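Local coordinates for protein Bis(5'-nucleosyl)-tetraphosphatase [asymmetrical] (PDB 1KTG) that hydrolyses diadenosine tetraphosphate asymmetrically to AMP and ATP, as a Nudix-family enzyme that depends on divalent metal ions, at residues Leu64-Asp69 against Lys86-Lys91. Residues are numbered along the deposited sequence; the frame is centred on the assembly and turned at random.
Sequences LTIHED and KYWLAK
T65 and K91 form an antiparallel hydrogen-bonded pair joined in both directions. T65 N donates to K91 O at 2.9 Å, with the donor in the carbonyl plane. K91 N returns a bond to T65 O with an N-H...O angle of 167°, although this donor stands above the carbonyl plane of T65. I66 and A90 follow as a non-hydrogen-bonded pair, their CA atoms 4.1 Å apart. Farther along, H67 N donates to L89 O at 2.9 Å, and A90 CA adds a CA-H...O contact to T65 O. The strand axes run at 150°, and the register widens to 6.7 Å between the CA atoms of E68 and W88, where the chain turns a corner. A water spans this gap: it donates to E68 O and accepts from W88 NE1 at 3.0 Å, lying near the indole plane at its edge.

Side chains also meet on both faces. On the I66 and A90 face the contacts are apolar: I66 CG1 meets A90 CB at 3.9 Å, while I66 CG2, anti to the backbone N, reaches W88 CB. On the opposite face, L89 CG lies at the in-plane edge of the H67 imidazole, and L89 CD2 approaches H67 CD2 at 3.7 Å. T65 O lies over the centre of one face of the H67 ring. H67 NE2 is satisfied by Y11 OH.

This pairing belongs to the beta hairpin of strands 64-78 and 81-92 in the Nudix domain; strand 81-92 also pairs in parallel with strand 3-14. Helix 45-57, which lies within the Nudix box, packs W46 against I66 and edge-to-face with W88, whereas helix 122-137 covers L89 through F131, F134 and L135.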
loop_
_atom_site.group_PDB
_atom_site.type_symbol
_atom_site.label_atom_id
_atom_site.label_comp_id
_atom_site.label_asym_id
_atom_site.label_seq_id
_atom_site.Cartn_x
_atom_site.Cartn_y
_atom_site.Cartn_z
ATOM N N LEU A 64 2.931 2.477 -13.019
ATOM C CA LEU A 64 3.498 3.074 -11.820
ATOM C C LEU A 64 4.913 3.615 -11.998
ATOM O O LEU A 64 5.683 3.113 -12.804
ATOM C CB LEU A 64 3.570 2.010 -10.713
ATOM C CG LEU A 64 2.270 1.407 -10.196
ATOM C CD1 LEU A 64 2.607 0.320 -9.173
ATOM C CD2 LEU A 64 1.385 2.482 -9.593
ATOM N N THR A 65 5.229 4.649 -11.224
ATOM C CA THR A 65 6.598 5.117 -11.052
ATOM C C THR A 65 6.938 4.791 -9.599
ATOM O O THR A 65 6.506 5.492 -8.677
ATOM C CB THR A 65 6.737 6.631 -11.294
ATOM O OG1 THR A 65 6.475 6.936 -12.669
ATOM C CG2 THR A 65 8.184 7.071 -11.107
ATOM N N ILE A 66 7.680 3.711 -9.391
ATOM C CA ILE A 66 8.006 3.267 -8.038
ATOM C C ILE A 66 9.272 3.959 -7.573
ATOM O O ILE A 66 10.281 3.948 -8.265
ATOM C CB ILE A 66 8.190 1.740 -7.991
ATOM C CG1 ILE A 66 6.926 1.046 -8.489
ATOM C CG2 ILE A 66 8.487 1.310 -6.563
ATOM C CD1 ILE A 66 7.013 -0.453 -8.554
ATOM N N HIS A 67 9.200 4.587 -6.410
ATOM C CA HIS A 67 10.339 5.303 -5.848
ATOM C C HIS A 67 11.171 4.335 -5.021
ATOM O O HIS A 67 10.874 4.101 -3.857
ATOM C CB HIS A 67 9.846 6.445 -4.973
ATOM C CG HIS A 67 8.936 7.395 -5.685
ATOM N ND1 HIS A 67 9.264 7.979 -6.890
ATOM C CD2 HIS A 67 7.703 7.852 -5.368
ATOM C CE1 HIS A 67 8.270 8.758 -7.282
ATOM N NE2 HIS A 67 7.311 8.697 -6.374
ATOM N N GLU A 68 12.215 3.783 -5.621
ATOM C CA GLU A 68 13.035 2.769 -4.943
ATOM C C GLU A 68 13.737 3.269 -3.694
ATOM O O GLU A 68 14.060 2.470 -2.808
ATOM C CB GLU A 68 14.039 2.166 -5.919
ATOM C CG GLU A 68 13.340 1.680 -7.167
ATOM C CD GLU A 68 14.181 0.787 -8.045
ATOM O OE1 GLU A 68 15.284 0.361 -7.616
ATOM O OE2 GLU A 68 13.709 0.509 -9.172
ATOM N N ASP A 69 13.953 4.582 -3.609
ATOM C CA ASP A 69 14.604 5.176 -2.444
ATOM C C ASP A 69 13.626 5.557 -1.347
ATOM O O ASP A 69 14.004 6.276 -0.416
ATOM C CB ASP A 69 15.361 6.440 -2.841
ATOM N N LYS A 86 6.930 -4.938 4.036
ATOM C CA LYS A 86 7.768 -3.922 3.430
ATOM C C LYS A 86 6.984 -3.184 2.355
ATOM O O LYS A 86 6.418 -3.814 1.470
ATOM C CB LYS A 86 8.993 -4.559 2.796
ATOM C CG LYS A 86 9.930 -3.534 2.190
ATOM C CD LYS A 86 11.299 -4.112 1.865
ATOM C CE LYS A 86 12.200 -3.020 1.337
ATOM N NZ LYS A 86 13.562 -3.493 0.950
ATOM N N TYR A 87 6.967 -1.856 2.435
ATOM C CA TYR A 87 6.276 -1.011 1.454
ATOM C C TYR A 87 7.240 -0.068 0.740
ATOM O O TYR A 87 8.110 0.530 1.367
ATOM C CB TYR A 87 5.257 -0.090 2.150
ATOM C CG TYR A 87 4.028 -0.769 2.696
ATOM C CD1 TYR A 87 3.945 -1.123 4.035
ATOM C CD2 TYR A 87 2.937 -1.010 1.885
ATOM C CE1 TYR A 87 2.816 -1.729 4.540
ATOM C CE2 TYR A 87 1.802 -1.607 2.381
ATOM C CZ TYR A 87 1.746 -1.969 3.701
ATOM O OH TYR A 87 0.607 -2.561 4.191
ATOM N N TRP A 88 7.037 0.069 -0.565
ATOM C CA TRP A 88 7.674 1.103 -1.373
ATOM C C TRP A 88 6.597 2.112 -1.793
ATOM O O TRP A 88 5.448 1.749 -1.997
ATOM C CB TRP A 88 8.274 0.518 -2.646
ATOM C CG TRP A 88 9.589 -0.177 -2.530
ATOM C CD1 TRP A 88 10.836 0.369 -2.724
ATOM C CD2 TRP A 88 9.801 -1.571 -2.299
ATOM N NE1 TRP A 88 11.802 -0.594 -2.581
ATOM C CE2 TRP A 88 11.195 -1.796 -2.317
ATOM C CE3 TRP A 88 8.955 -2.656 -2.044
ATOM C CZ2 TRP A 88 11.752 -3.058 -2.112
ATOM C CZ3 TRP A 88 9.513 -3.904 -1.846
ATOM C CH2 TRP A 88 10.897 -4.092 -1.876
ATOM N N LEU A 89 6.977 3.383 -1.914
ATOM C CA LEU A 89 6.072 4.430 -2.393
ATOM C C LEU A 89 6.026 4.366 -3.933
ATOM O O LEU A 89 7.039 4.179 -4.575
ATOM C CB LEU A 89 6.566 5.800 -1.905
ATOM C CG LEU A 89 5.703 7.021 -2.229
ATOM C CD1 LEU A 89 4.345 6.949 -1.533
ATOM C CD2 LEU A 89 6.423 8.312 -1.878
ATOM N N ALA A 90 4.844 4.511 -4.522
ATOM C CA ALA A 90 4.699 4.394 -5.966
ATOM C C ALA A 90 3.615 5.322 -6.493
ATOM O O ALA A 90 2.489 5.322 -5.988
ATOM C CB ALA A 90 4.375 2.962 -6.331
ATOM N N LYS A 91 3.950 6.092 -7.519
ATOM C CA LYS A 91 3.009 7.026 -8.103
ATOM C C LYS A 91 2.213 6.386 -9.227
ATOM O O LYS A 91 2.788 5.822 -10.147
ATOM C CB LYS A 91 3.736 8.229 -8.673
ATOM C CG LYS A 91 2.822 9.258 -9.310
ATOM C CD LYS A 91 3.570 10.515 -9.707
ATOM C CE LYS A 91 2.630 11.565 -10.268
ATOM N NZ LYS A 91 3.368 12.816 -10.596
HETATM O O HOH W 1 14.698 -0.063 -2.799
#